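Putative transcriptional regulator (Listeria innocua, PDB 3LWF) probably binds DNA as a dimeric transcriptional regulator of the Rrf2 family, through a winged helix-turn-helix domain. Local coordinates at residues E121-T124 against R125-N128; G29-I32 against T33-A37; D135-T138 against L139-L143; L56-H59 against Y60-L64. One frame throughout, in Å; residues are numbered along the deposited sequence.

Contact 1: E121-T124 against R125-N128; sequences ELWT and RMRN. With SO4 (sulfate ion), chain K.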
ATOM      1  N   GLU A 121      11.878   4.114  -7.529  1.00 24.32           N
ATOM      2  CA  GLU A 121      12.121   4.825  -6.264  1.00 22.88           C
ATOM      3  C   GLU A 121      10.803   5.122  -5.579  1.00 21.85           C
ATOM      4  O   GLU A 121      10.696   5.034  -4.344  1.00 20.01           O
ATOM      5  CB  GLU A 121      12.911   6.115  -6.519  1.00 22.59           C
ATOM      6  CG  GLU A 121      13.023   7.038  -5.351  1.00 24.67           C
ATOM      7  CD  GLU A 121      14.036   6.594  -4.330  1.00 23.37           C
ATOM      8  OE1 GLU A 121      14.935   5.821  -4.684  1.00 22.80           O
ATOM      9  OE2 GLU A 121      13.919   7.039  -3.174  1.00 26.08           O
ATOM     10  N   LEU A 122       9.771   5.421  -6.360  1.00 19.28           N
ATOM     11  CA  LEU A 122       8.491   5.670  -5.723  1.00 20.59           C
ATOM     12  C   LEU A 122       7.973   4.405  -5.064  1.00 21.50           C
ATOM     13  O   LEU A 122       7.368   4.460  -3.977  1.00 22.27           O
ATOM     14  CB  LEU A 122       7.461   6.223  -6.709  1.00 21.10           C
ATOM     15  CG  LEU A 122       6.093   6.553  -6.098  1.00 19.27           C
ATOM     16  CD1 LEU A 122       6.338   7.587  -5.016  1.00 18.23           C
ATOM     17  CD2 LEU A 122       5.108   7.055  -7.138  1.00 16.55           C
ATOM     18  N   TRP A 123       8.181   3.277  -5.734  1.00 20.73           N
ATOM     19  CA  TRP A 123       7.614   2.023  -5.267  1.00 23.51           C
ATOM     20  C   TRP A 123       8.376   1.606  -4.020  1.00 23.22           C
ATOM     21  O   TRP A 123       7.768   1.170  -3.051  1.00 24.57           O
ATOM     22  CB  TRP A 123       7.679   0.917  -6.333  1.00 22.90           C
ATOM     23  CG  TRP A 123       7.008   1.193  -7.706  1.00 23.84           C
ATOM     24  CD1 TRP A 123       7.420   0.696  -8.901  1.00 22.19           C
ATOM     25  CD2 TRP A 123       5.863   2.027  -8.000  1.00 18.92           C
ATOM     26  NE1 TRP A 123       6.626   1.158  -9.909  1.00 25.77           N
ATOM     27  CE2 TRP A 123       5.661   1.973  -9.385  1.00 27.16           C
ATOM     28  CE3 TRP A 123       4.998   2.807  -7.224  1.00 28.23           C
ATOM     29  CZ2 TRP A 123       4.634   2.645 -10.014  1.00 24.65           C
ATOM     30  CZ3 TRP A 123       3.984   3.493  -7.851  1.00 29.57           C
ATOM     31  CH2 TRP A 123       3.815   3.410  -9.240  1.00 28.03           C
ATOM     32  N   THR A 124       9.698   1.788  -4.060  1.00 24.46           N
ATOM     33  CA  THR A 124      10.606   1.542  -2.931  1.00 22.30           C
ATOM     34  C   THR A 124      10.132   2.286  -1.689  1.00 23.43           C
ATOM     35  O   THR A 124       9.979   1.700  -0.589  1.00 21.00           O
ATOM     36  CB  THR A 124      12.023   1.939  -3.314  1.00 24.00           C
ATOM     37  OG1 THR A 124      12.464   1.114  -4.398  1.00 22.63           O
ATOM     38  CG2 THR A 124      13.004   1.778  -2.163  1.00 23.65           C
ATOM     39  N   ARG A 125       9.836   3.565  -1.859  1.00 23.29           N
ATOM     40  CA  ARG A 125       9.403   4.391  -0.721  1.00 23.17           C
ATOM     41  C   ARG A 125       8.059   3.966  -0.150  1.00 23.42           C
ATOM     42  O   ARG A 125       7.867   3.946   1.074  1.00 24.36           O
ATOM     43  CB  ARG A 125       9.355   5.871  -1.089  1.00 21.09           C
ATOM     44  CG  ARG A 125      10.734   6.455  -1.280  1.00 22.83           C
ATOM     45  CD  ARG A 125      10.689   7.908  -1.705  1.00 26.47           C
ATOM     46  NE  ARG A 125      12.040   8.420  -1.898  1.00 24.19           N
ATOM     47  CZ  ARG A 125      12.483   9.605  -1.495  1.00 26.54           C
ATOM     48  NH1 ARG A 125      11.707  10.451  -0.841  1.00 28.75           N
ATOM     49  NH2 ARG A 125      13.736   9.933  -1.753  1.00 31.27           N
HETATM   50  N   MSE A 126       7.122   3.668  -1.032  1.00 21.86           N
HETATM   51  CA  MSE A 126       5.810   3.197  -0.605  1.00 24.06           C
HETATM   52  C   MSE A 126       5.911   1.862   0.165  1.00 24.71           C
HETATM   53  O   MSE A 126       5.227   1.684   1.174  1.00 23.26           O
HETATM   54  CB  MSE A 126       4.902   3.034  -1.799  1.00 20.75           C
HETATM   55  CG  MSE A 126       4.477   4.333  -2.385  1.00 24.99           C
HETATM   56 SE   MSE A 126       3.338   3.952  -3.938  0.75 32.24          SE
HETATM   57  CE  MSE A 126       2.792   5.726  -4.335  1.00 33.38           C
ATOM     58  N   ARG A 127       6.773   0.970  -0.332  1.00 22.22           N
ATOM     59  CA  ARG A 127       6.990  -0.358   0.221  1.00 23.95           C
ATOM     60  C   ARG A 127       7.635  -0.191   1.608  1.00 24.96           C
ATOM     61  O   ARG A 127       7.206  -0.815   2.572  1.00 25.64           O
ATOM     62  CB  ARG A 127       7.941  -1.131  -0.707  1.00 23.29           C
ATOM     63  CG  ARG A 127       8.156  -2.612  -0.387  1.00 26.79           C
ATOM     64  CD  ARG A 127       9.148  -2.890   0.728  1.00 27.07           C
ATOM     65  NE  ARG A 127      10.366  -2.115   0.596  1.00 27.14           N
ATOM     66  CZ  ARG A 127      11.343  -2.346  -0.285  1.00 26.97           C
ATOM     67  NH1 ARG A 127      11.284  -3.340  -1.148  1.00 25.96           N
ATOM     68  NH2 ARG A 127      12.403  -1.549  -0.298  1.00 31.70           N
ATOM     69  N   ASN A 128       8.695   0.615   1.691  1.00 24.12           N
ATOM     70  CA  ASN A 128       9.337   0.889   2.978  1.00 23.74           C
ATOM     71  C   ASN A 128       8.339   1.423   3.989  1.00 24.14           C
ATOM     72  O   ASN A 128       8.342   1.009   5.161  1.00 22.78           O
ATOM     73  CB  ASN A 128      10.566   1.809   2.815  1.00 20.35           C
ATOM     74  CG  ASN A 128      11.701   1.111   2.098  1.00 22.65           C
ATOM     75  OD1 ASN A 128      11.629  -0.091   1.875  1.00 26.94           O
ATOM     76  ND2 ASN A 128      12.733   1.845   1.709  1.00 21.87           N
TER
HETATM   77  S   SO4 K 147      13.956  12.455   1.675  0.50 57.58           S
HETATM   78  O1  SO4 K 147      13.590  12.407   0.256  0.50 47.82           O
HETATM   79  O2  SO4 K 147      13.317  13.590   2.347  0.50 56.84           O
HETATM   80  O3  SO4 K 147      13.547  11.240   2.371  0.50 49.43           O
HETATM   81  O4  SO4 K 147      15.401  12.619   1.748  0.50 54.40           O

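Contact 2: G29-I32 against T33-A37; sequences GLTI and TLELA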
ATOM      1  N   GLY A  29      -6.697 -13.975  11.605  1.00 24.33           N
ATOM      2  CA  GLY A  29      -5.548 -14.147  12.469  1.00 24.31           C
ATOM      3  C   GLY A  29      -5.449 -12.982  13.446  1.00 24.44           C
ATOM      4  O   GLY A  29      -5.181 -13.159  14.625  1.00 24.16           O
ATOM      5  N   LEU A  30      -5.648 -11.781  12.925  1.00 22.34           N
ATOM      6  CA  LEU A  30      -5.666 -10.618  13.745  1.00 23.92           C
ATOM      7  C   LEU A  30      -6.829 -10.673  14.710  1.00 22.35           C
ATOM      8  O   LEU A  30      -6.645 -10.328  15.875  1.00 23.46           O
ATOM      9  CB  LEU A  30      -5.750  -9.306  12.956  1.00 20.93           C
ATOM     10  CG  LEU A  30      -4.439  -8.580  12.654  1.00 29.63           C
ATOM     11  CD1 LEU A  30      -4.746  -7.243  11.924  1.00 25.52           C
ATOM     12  CD2 LEU A  30      -3.544  -8.337  13.925  1.00 23.67           C
ATOM     13  N   THR A  31      -8.009 -11.061  14.238  1.00 20.38           N
ATOM     14  CA  THR A  31      -9.152 -11.148  15.142  1.00 22.99           C
ATOM     15  C   THR A  31      -8.787 -12.092  16.316  1.00 22.66           C
ATOM     16  O   THR A  31      -9.040 -11.780  17.457  1.00 25.75           O
ATOM     17  CB  THR A  31     -10.437 -11.570  14.431  1.00 23.16           C
ATOM     18  OG1 THR A  31     -10.870 -10.517  13.569  1.00 24.62           O
ATOM     19  CG2 THR A  31     -11.576 -11.859  15.438  1.00 20.53           C
ATOM     20  N   ILE A  32      -8.158 -13.217  16.030  1.00 21.56           N
ATOM     21  CA  ILE A  32      -7.861 -14.194  17.071  1.00 21.07           C
ATOM     22  C   ILE A  32      -6.883 -13.602  18.111  1.00 22.29           C
ATOM     23  O   ILE A  32      -7.155 -13.608  19.321  1.00 18.56           O
ATOM     24  CB  ILE A  32      -7.221 -15.464  16.488  1.00 18.96           C
ATOM     25  CG1 ILE A  32      -8.247 -16.335  15.737  1.00 21.57           C
ATOM     26  CG2 ILE A  32      -6.584 -16.289  17.604  1.00 18.79           C
ATOM     27  CD1 ILE A  32      -7.572 -17.409  14.840  1.00 16.64           C
ATOM     28  N   THR A  33      -5.767 -13.067  17.615  1.00 19.17           N
ATOM     29  CA  THR A  33      -4.735 -12.568  18.494  1.00 20.28           C
ATOM     30  C   THR A  33      -5.154 -11.345  19.261  1.00 21.27           C
ATOM     31  O   THR A  33      -4.761 -11.191  20.417  1.00 22.20           O
ATOM     32  CB  THR A  33      -3.418 -12.327  17.775  1.00 20.59           C
ATOM     33  OG1 THR A  33      -3.617 -11.387  16.729  1.00 21.73           O
ATOM     34  CG2 THR A  33      -2.907 -13.624  17.183  1.00 18.13           C
ATOM     35  N   LEU A  34      -5.963 -10.491  18.648  1.00 20.11           N
ATOM     36  CA  LEU A  34      -6.543  -9.378  19.391  1.00 22.02           C
ATOM     37  C   LEU A  34      -7.469  -9.826  20.500  1.00 20.02           C
ATOM     38  O   LEU A  34      -7.534  -9.185  21.573  1.00 21.20           O
ATOM     39  CB  LEU A  34      -7.290  -8.408  18.464  1.00 15.95           C
ATOM     40  CG  LEU A  34      -6.427  -7.588  17.492  1.00 21.98           C
ATOM     41  CD1 LEU A  34      -7.377  -6.937  16.422  1.00 23.06           C
ATOM     42  CD2 LEU A  34      -5.491  -6.559  18.188  1.00 16.50           C
ATOM     43  N   GLU A  35      -8.292 -10.826  20.224  1.00 20.71           N
ATOM     44  CA  GLU A  35      -9.204 -11.324  21.289  1.00 21.91           C
ATOM     45  C   GLU A  35      -8.406 -11.978  22.425  1.00 21.82           C
ATOM     46  O   GLU A  35      -8.738 -11.818  23.601  1.00 21.33           O
ATOM     47  CB  GLU A  35     -10.193 -12.332  20.737  1.00 19.54           C
ATOM     48  CG  GLU A  35     -11.234 -11.697  19.885  1.00 27.89           C
ATOM     49  CD  GLU A  35     -12.012 -10.662  20.655  1.00 32.88           C
ATOM     50  OE1 GLU A  35     -12.523 -11.033  21.729  1.00 31.74           O
ATOM     51  OE2 GLU A  35     -12.061  -9.497  20.204  1.00 32.33           O
ATOM     52  N   LEU A  36      -7.344 -12.696  22.071  1.00 20.87           N
ATOM     53  CA  LEU A  36      -6.456 -13.253  23.089  1.00 21.21           C
ATOM     54  C   LEU A  36      -5.755 -12.136  23.861  1.00 21.89           C
ATOM     55  O   LEU A  36      -5.571 -12.251  25.076  1.00 23.68           O
ATOM     56  CB  LEU A  36      -5.460 -14.258  22.491  1.00 23.08           C
ATOM     57  CG  LEU A  36      -6.059 -15.502  21.824  1.00 23.61           C
ATOM     58  CD1 LEU A  36      -4.946 -16.348  21.227  1.00 18.86           C
ATOM     59  CD2 LEU A  36      -6.898 -16.351  22.779  1.00 20.20           C
ATOM     60  N   ALA A  37      -5.415 -11.043  23.185  1.00 21.45           N
ATOM     61  CA  ALA A  37      -4.769  -9.890  23.831  1.00 23.88           C
ATOM     62  C   ALA A  37      -5.712  -9.181  24.820  1.00 24.47           C
ATOM     63  O   ALA A  37      -5.316  -8.843  25.919  1.00 26.46           O
ATOM     64  CB  ALA A  37      -4.229  -8.903  22.801  1.00 20.43           C
TER

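Contact 3: D135-T138 against L139-L143; sequences DQTT and LSDLL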
ATOM      1  N   ASP A 135       5.685  -3.463  10.879  1.00 25.83           N
ATOM      2  CA  ASP A 135       6.754  -3.815  11.790  1.00 26.35           C
ATOM      3  C   ASP A 135       6.803  -3.002  13.054  1.00 27.48           C
ATOM      4  O   ASP A 135       7.391  -3.457  14.018  1.00 27.70           O
ATOM      5  CB  ASP A 135       8.095  -3.751  11.077  1.00 26.33           C
ATOM      6  CG  ASP A 135       8.227  -4.855  10.069  1.00 30.32           C
ATOM      7  OD1 ASP A 135       7.483  -5.844  10.201  1.00 33.38           O
ATOM      8  OD2 ASP A 135       9.043  -4.740   9.149  1.00 34.41           O
ATOM      9  N   GLN A 136       6.146  -1.852  13.093  1.00 26.98           N
ATOM     10  CA  GLN A 136       6.198  -1.011  14.289  1.00 27.29           C
ATOM     11  C   GLN A 136       4.836  -0.835  14.974  1.00 27.54           C
ATOM     12  O   GLN A 136       4.750  -0.145  15.965  1.00 29.06           O
ATOM     13  CB  GLN A 136       6.760   0.368  13.915  1.00 25.76           C
ATOM     14  CG  GLN A 136       8.213   0.329  13.406  1.00 31.30           C
ATOM     15  CD  GLN A 136       8.590   1.583  12.603  1.00 49.71           C
ATOM     16  OE1 GLN A 136       8.100   2.684  12.874  1.00 62.43           O
ATOM     17  NE2 GLN A 136       9.451   1.415  11.604  1.00 53.66           N
ATOM     18  N   THR A 137       3.764  -1.377  14.420  1.00 24.18           N
ATOM     19  CA  THR A 137       2.451  -1.256  15.050  1.00 25.00           C
ATOM     20  C   THR A 137       2.228  -2.545  15.823  1.00 26.27           C
ATOM     21  O   THR A 137       2.324  -3.637  15.234  1.00 27.49           O
ATOM     22  CB  THR A 137       1.315  -1.070  13.999  1.00 25.08           C
ATOM     23  OG1 THR A 137       1.603   0.066  13.189  1.00 23.93           O
ATOM     24  CG2 THR A 137      -0.079  -0.912  14.640  1.00 20.12           C
ATOM     25  N   THR A 138       1.910  -2.424  17.117  1.00 23.04           N
ATOM     26  CA  THR A 138       1.719  -3.572  17.982  1.00 21.73           C
ATOM     27  C   THR A 138       0.255  -3.878  18.211  1.00 22.33           C
ATOM     28  O   THR A 138      -0.643  -3.065  17.906  1.00 21.15           O
ATOM     29  CB  THR A 138       2.343  -3.321  19.375  1.00 25.92           C
ATOM     30  OG1 THR A 138       1.689  -2.187  19.996  1.00 19.20           O
ATOM     31  CG2 THR A 138       3.834  -3.097  19.261  1.00 17.62           C
ATOM     32  N   LEU A 139      -0.001  -5.064  18.752  1.00 20.41           N
ATOM     33  CA  LEU A 139      -1.361  -5.404  19.106  1.00 22.48           C
ATOM     34  C   LEU A 139      -1.928  -4.358  20.079  1.00 23.21           C
ATOM     35  O   LEU A 139      -3.103  -3.997  19.993  1.00 23.67           O
ATOM     36  CB  LEU A 139      -1.444  -6.805  19.704  1.00 24.10           C
ATOM     37  CG  LEU A 139      -1.128  -7.985  18.783  1.00 25.92           C
ATOM     38  CD1 LEU A 139      -1.163  -9.289  19.555  1.00 22.19           C
ATOM     39  CD2 LEU A 139      -2.106  -8.003  17.616  1.00 23.87           C
ATOM     40  N   SER A 140      -1.103  -3.862  20.996  1.00 24.17           N
ATOM     41  CA  SER A 140      -1.546  -2.780  21.918  1.00 25.08           C
ATOM     42  C   SER A 140      -1.928  -1.504  21.201  1.00 22.14           C
ATOM     43  O   SER A 140      -2.934  -0.895  21.518  1.00 22.10           O
ATOM     44  CB  SER A 140      -0.466  -2.477  22.958  1.00 23.67           C
ATOM     45  OG  SER A 140      -0.249  -3.670  23.671  1.00 34.68           O
ATOM     46  N   ASP A 141      -1.136  -1.115  20.219  1.00 23.25           N
ATOM     47  CA  ASP A 141      -1.478   0.030  19.368  1.00 23.89           C
ATOM     48  C   ASP A 141      -2.856  -0.166  18.749  1.00 24.39           C
ATOM     49  O   ASP A 141      -3.667   0.768  18.680  1.00 25.39           O
ATOM     50  CB  ASP A 141      -0.448   0.186  18.229  1.00 25.05           C
ATOM     51  CG  ASP A 141       0.900   0.599  18.715  1.00 22.41           C
ATOM     52  OD1 ASP A 141       0.973   1.172  19.802  1.00 28.95           O
ATOM     53  OD2 ASP A 141       1.909   0.314  18.034  1.00 25.49           O
ATOM     54  N   LEU A 142      -3.127  -1.380  18.273  1.00 23.29           N
ATOM     55  CA  LEU A 142      -4.375  -1.610  17.562  1.00 21.68           C
ATOM     56  C   LEU A 142      -5.553  -1.575  18.535  1.00 25.07           C
ATOM     57  O   LEU A 142      -6.549  -0.937  18.276  1.00 22.38           O
ATOM     58  CB  LEU A 142      -4.340  -2.929  16.830  1.00 21.30           C
ATOM     59  CG  LEU A 142      -3.360  -3.045  15.663  1.00 25.59           C
ATOM     60  CD1 LEU A 142      -3.602  -4.376  14.947  1.00 20.82           C
ATOM     61  CD2 LEU A 142      -3.472  -1.838  14.688  1.00 19.82           C
ATOM     62  N   LEU A 143      -5.419  -2.240  19.672  1.00 27.05           N
ATOM     63  CA  LEU A 143      -6.474  -2.230  20.688  1.00 28.12           C
ATOM     64  C   LEU A 143      -6.833  -0.806  21.188  1.00 29.79           C
ATOM     65  O   LEU A 143      -7.979  -0.554  21.521  1.00 28.83           O
ATOM     66  CB  LEU A 143      -6.060  -3.126  21.869  1.00 27.76           C
ATOM     67  CG  LEU A 143      -5.974  -4.630  21.604  1.00 27.04           C
ATOM     68  CD1 LEU A 143      -5.303  -5.335  22.767  1.00 28.61           C
ATOM     69  CD2 LEU A 143      -7.375  -5.184  21.364  1.00 29.23           C
TER

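Contact 4: L56-H59 against Y60-L64; sequences LSEH and YLEQL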
ATOM      1  N   LEU A  56     -17.803 -16.424  13.054  1.00 26.40           N
ATOM      2  CA  LEU A  56     -16.809 -17.010  12.183  1.00 25.22           C
ATOM      3  C   LEU A  56     -16.858 -18.519  12.294  1.00 24.17           C
ATOM      4  O   LEU A  56     -17.393 -19.070  13.254  1.00 25.85           O
ATOM      5  CB  LEU A  56     -15.400 -16.543  12.583  1.00 26.25           C
ATOM      6  CG  LEU A  56     -15.107 -15.048  12.563  1.00 26.48           C
ATOM      7  CD1 LEU A  56     -13.656 -14.804  12.880  1.00 24.79           C
ATOM      8  CD2 LEU A  56     -15.502 -14.471  11.209  1.00 29.13           C
ATOM      9  N   SER A  57     -16.296 -19.196  11.296  1.00 23.85           N
ATOM     10  CA  SER A  57     -16.201 -20.645  11.293  1.00 23.96           C
ATOM     11  C   SER A  57     -15.098 -21.141  12.218  1.00 24.81           C
ATOM     12  O   SER A  57     -13.898 -20.850  12.015  1.00 23.29           O
ATOM     13  CB  SER A  57     -15.908 -21.163   9.880  1.00 24.69           C
ATOM     14  OG  SER A  57     -15.513 -22.522   9.947  1.00 23.90           O
ATOM     15  N   GLU A  58     -15.492 -21.932  13.208  1.00 21.87           N
ATOM     16  CA  GLU A  58     -14.538 -22.453  14.131  1.00 23.08           C
ATOM     17  C   GLU A  58     -13.533 -23.310  13.392  1.00 21.43           C
ATOM     18  O   GLU A  58     -12.359 -23.236  13.676  1.00 22.25           O
ATOM     19  CB  GLU A  58     -15.198 -23.282  15.206  1.00 23.23           C
ATOM     20  CG  GLU A  58     -14.183 -23.790  16.219  1.00 27.41           C
ATOM     21  CD  GLU A  58     -14.777 -24.637  17.372  1.00 34.90           C
ATOM     22  OE1 GLU A  58     -16.019 -24.825  17.422  1.00 31.69           O
ATOM     23  OE2 GLU A  58     -13.954 -25.099  18.210  1.00 32.70           O
ATOM     24  N   HIS A  59     -14.019 -24.155  12.489  1.00 21.12           N
ATOM     25  CA  HIS A  59     -13.167 -25.071  11.713  1.00 23.71           C
ATOM     26  C   HIS A  59     -12.131 -24.306  10.888  1.00 19.47           C
ATOM     27  O   HIS A  59     -11.004 -24.756  10.748  1.00 23.18           O
ATOM     28  CB  HIS A  59     -14.041 -25.979  10.800  1.00 25.70           C
ATOM     29  CG  HIS A  59     -13.334 -27.208  10.275  1.00 34.95           C
ATOM     30  ND1 HIS A  59     -12.410 -27.924  11.013  1.00 40.64           N
ATOM     31  CD2 HIS A  59     -13.459 -27.873   9.096  1.00 34.50           C
ATOM     32  CE1 HIS A  59     -11.979 -28.954  10.306  1.00 34.22           C
ATOM     33  NE2 HIS A  59     -12.606 -28.951   9.143  1.00 32.67           N
ATOM     34  N   TYR A  60     -12.532 -23.174  10.318  1.00 17.87           N
ATOM     35  CA  TYR A  60     -11.588 -22.277   9.639  1.00 20.85           C
ATOM     36  C   TYR A  60     -10.539 -21.662  10.610  1.00 21.43           C
ATOM     37  O   TYR A  60      -9.352 -21.651  10.304  1.00 20.37           O
ATOM     38  CB  TYR A  60     -12.330 -21.180   8.871  1.00 21.58           C
ATOM     39  CG  TYR A  60     -11.406 -20.343   7.986  1.00 22.50           C
ATOM     40  CD1 TYR A  60     -10.617 -20.926   7.002  1.00 24.89           C
ATOM     41  CD2 TYR A  60     -11.312 -18.978   8.155  1.00 28.35           C
ATOM     42  CE1 TYR A  60      -9.785 -20.144   6.172  1.00 27.79           C
ATOM     43  CE2 TYR A  60     -10.484 -18.207   7.370  1.00 26.01           C
ATOM     44  CZ  TYR A  60      -9.709 -18.786   6.394  1.00 26.93           C
ATOM     45  OH  TYR A  60      -8.929 -17.969   5.620  1.00 24.00           O
ATOM     46  N   LEU A  61     -10.959 -21.230  11.797  1.00 18.59           N
ATOM     47  CA  LEU A  61      -9.993 -20.648  12.752  1.00 21.61           C
ATOM     48  C   LEU A  61      -8.991 -21.717  13.155  1.00 22.68           C
ATOM     49  O   LEU A  61      -7.822 -21.402  13.386  1.00 19.50           O
ATOM     50  CB  LEU A  61     -10.671 -20.052  13.993  1.00 20.38           C
ATOM     51  CG  LEU A  61     -11.656 -18.923  13.759  1.00 21.44           C
ATOM     52  CD1 LEU A  61     -12.188 -18.338  15.063  1.00 25.51           C
ATOM     53  CD2 LEU A  61     -11.058 -17.846  12.887  1.00 20.81           C
ATOM     54  N   GLU A  62      -9.441 -22.978  13.221  1.00 24.11           N
ATOM     55  CA  GLU A  62      -8.575 -24.062  13.676  1.00 25.56           C
ATOM     56  C   GLU A  62      -7.450 -24.215  12.692  1.00 23.57           C
ATOM     57  O   GLU A  62      -6.408 -24.665  13.057  1.00 24.22           O
ATOM     58  CB  GLU A  62      -9.286 -25.422  13.754  1.00 25.88           C
ATOM     59  CG  GLU A  62     -10.099 -25.680  15.008  1.00 38.82           C
ATOM     60  CD  GLU A  62     -11.036 -26.926  14.868  1.00 47.09           C
ATOM     61  OE1 GLU A  62     -10.646 -27.888  14.181  1.00 44.87           O
ATOM     62  OE2 GLU A  62     -12.164 -26.934  15.422  1.00 51.43           O
ATOM     63  N   GLN A  63      -7.694 -23.847  11.444  1.00 23.66           N
ATOM     64  CA  GLN A  63      -6.687 -23.878  10.414  1.00 23.49           C
ATOM     65  C   GLN A  63      -5.736 -22.699  10.482  1.00 24.05           C
ATOM     66  O   GLN A  63      -4.654 -22.775   9.949  1.00 22.92           O
ATOM     67  CB  GLN A  63      -7.332 -23.866   9.024  1.00 24.73           C
ATOM     68  CG  GLN A  63      -8.461 -24.883   8.815  1.00 22.23           C
ATOM     69  CD  GLN A  63      -8.097 -26.261   9.248  1.00 23.02           C
ATOM     70  OE1 GLN A  63      -7.066 -26.801   8.841  1.00 23.26           O
ATOM     71  NE2 GLN A  63      -8.953 -26.863  10.067  1.00 23.88           N
ATOM     72  N   LEU A  64      -6.156 -21.591  11.073  1.00 23.48           N
ATOM     73  CA  LEU A  64      -5.261 -20.452  11.188  1.00 22.84           C
ATOM     74  C   LEU A  64      -4.403 -20.509  12.436  1.00 23.68           C
ATOM     75  O   LEU A  64      -3.347 -19.867  12.485  1.00 24.56           O
ATOM     76  CB  LEU A  64      -6.042 -19.143  11.185  1.00 20.10           C
ATOM     77  CG  LEU A  64      -6.928 -18.888   9.976  1.00 26.10           C
ATOM     78  CD1 LEU A  64      -7.680 -17.552  10.137  1.00 20.98           C
ATOM     79  CD2 LEU A  64      -6.047 -18.918   8.728  1.00 19.37           C
TER

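Contact 1: E121-T124 against R125-N128
Glu121 and Arg125 form an i to i+4 salt bridge on helix 117-136, the long helix that packs against the second subunit. Glu121 OE2 takes the NE-H of Arg125 at 2.7 Å, nearly straight at 171°, through its anti lone pair. The oxygen lies in the guanidinium plane, but the carboxylate itself is turned 69° from that plane. A weak second bond from Arg125 NH2 reaches the same oxygen, which also bonds Thr147 of the second subunit. The NH1/NH2 edge of the guanidinium hydrogen-bonds a sulfate, probably from the crystallisation liquor. Arg125 NH1 meets its O1 at 2.9 Å, and NH2 meets the same atom at 3.2 Å. NH2 is thus shared between carboxylate and sulfate.

The backbone N-H groups of residues 125 to 128 bond the carbonyls of residues 121 to 124 in order, and Thr124 OG1 bonds the carbonyl of Arg120. Arg127 bends at chi2 and chi3, which brings NE and NH2 side-on to Asn128 OD1, each at 2.7 Å. NH2 also bonds the carbonyl of Ser149 of the second subunit. On another side of the helix, Trp123 NE1 bonds Glu115. Selenomethionine Met126 runs extended beyond CG, and its CE touches Leu122 CG. Its SE makes a Met-aromatic contact at the edge of the Trp123 six-membered ring, 3.9 Å from CE3.

Contact 2: G29-I32 against T33-A37
Thr33 turns back on Gly29 within helix 24-38. Its CB lies 3.7 Å from Gly29 O. From CB the side chain forks. OG1 sits between the backbone N and the carbonyl carbon (chi1 59°) and donates to Gly29 O at 3.2 Å. It is also 3.3 Å from Leu30 O, and Leu30 CD2 comes near it. The methyl CG2 takes the branch beside the backbone N and rests 3.5 Å from Gly29 O.

Gly29 O therefore accepts twice from one residue. Thr33 N reaches it at 3.0 Å, in the usual helical bond, and OG1 comes from the opposite face of the carbonyl plane. Thr33 is buried, and this bond gives its hydroxyl a partner within its own helix.

One turn on, Ile32 and Leu36 lie side by side and point the same way. The contact is made by the Ile32 methyl CG2 and Leu36 CD1, 4.0 Å apart. Ile32 also packs on Leu61 and Ile65 of helix 58-70, while Leu36 meets Tyr84 and Leu86 of strand 83-86. Glu35 turns its carboxylate to Lys38 and Arg39 in salt bridges. Leu34 packs on Leu139 and Leu143 of helix 139-144 and on Ala118 of the second subunit. This is a buried core helix, consistent with the first helix of the winged helix-turn-helix domain of Rrf2 regulators.

Contact 3: D135-T138 against L139-L143
The Asp141 carboxylate is the flat group that meets the turn, and Thr138 N approaches it from above its plane. The N-H bonds OD2 at 2.9 Å, from 44° out of the plane and nearly straight at 168°. In return, Thr138 OG1 accepts from Asp141 N at 3.0 Å. The two bonds make a capping box, with Thr138 as N-cap of helix 139-144. With chi1 at 61°, the Thr138 hydroxyl turns in over the first turn of the helix, 3.2 Å from Asp141 CG. The first helical backbone bond follows from Leu142 N to Thr138 O.

Thr137 has just left the end of helix 117-136. Its OG1 turns back to the carbonyl of Val133, and its methyl faces the new helix. There CG2 meets Leu142 CD2 at 3.5 Å, the two side chains crossing at about a right angle, and lies 3.8 Å from Asp141 CB. Leu139 instead packs on Thr33 and Leu34 of helix 24-38.

The box ties up a backbone N-H on each side of the junction. The negative carboxylate at the helix N-terminus should be favoured by the helix dipole. A weak, long ion pair to Arg125 of the second subunit would add to that stabilisation.

Contact 4: L56-H59 against Y60-L64
His59, Tyr60 and Glu62 lose the most surface within this first turn of helix 58-70. His59 swings its ring along the helix toward Glu62 and Gln63, with CG anti to the backbone N (chi1 -163°). Glu62 OE1 lies at the ring edge, 3.6 Å from His59 ND1, and the ring and carboxylate planes stand 76° apart. The carbonyl of His59 is held by a side chain: Gln63 NE2 bonds His59 O at 3.0 Å, with the acceptor in the amide plane.

Tyr60 serves the cap. Its backbone N bonds Ser57 OG at 3.1 Å, which makes Ser57 the N-cap. The Tyr60 CB lies beside that hydroxyl, while its ring leads away and its OH bonds Thr24.

Glu62 N bonds Glu58 O in the normal helical way. Their carboxylates bring like charges near, with Glu58 OE2 and Glu62 OE2 3.8 Å apart, which probably costs some energy. Below this polar surface, Leu56 CD1 touches Leu61 CD2 at 4.0 Å. Leu61 also packs on Ala51 of helix 47-54. Helix 58-70 follows helix 47-54 after a short turn and packs on it, as in a helix-turn-helix, and would then be the probable recognition helix.

Overall arrangement
Along the chain the order is contact 2, contact 4, contact 1, contact 3. Contact 2, on helix 24-38, is central. It touches contact 4 on helix 58-70, with centres about 13 Å apart, and contact 3 at the start of helix 139-144, about 12 Å away. Contacts 3 and 4 themselves do not meet and lie on opposite sides of the chain's centre. Contacts 1 and 3 share helix 117-136, their centres about 22 Å apart. Contact 1 is remote from contact 4, about 35 Å between centres. The long helix thus carries contact 1, where all eight residues lie within reach of the second subunit, away from the probable DNA-binding domain, while helix 139-144 returns the chain to that domain.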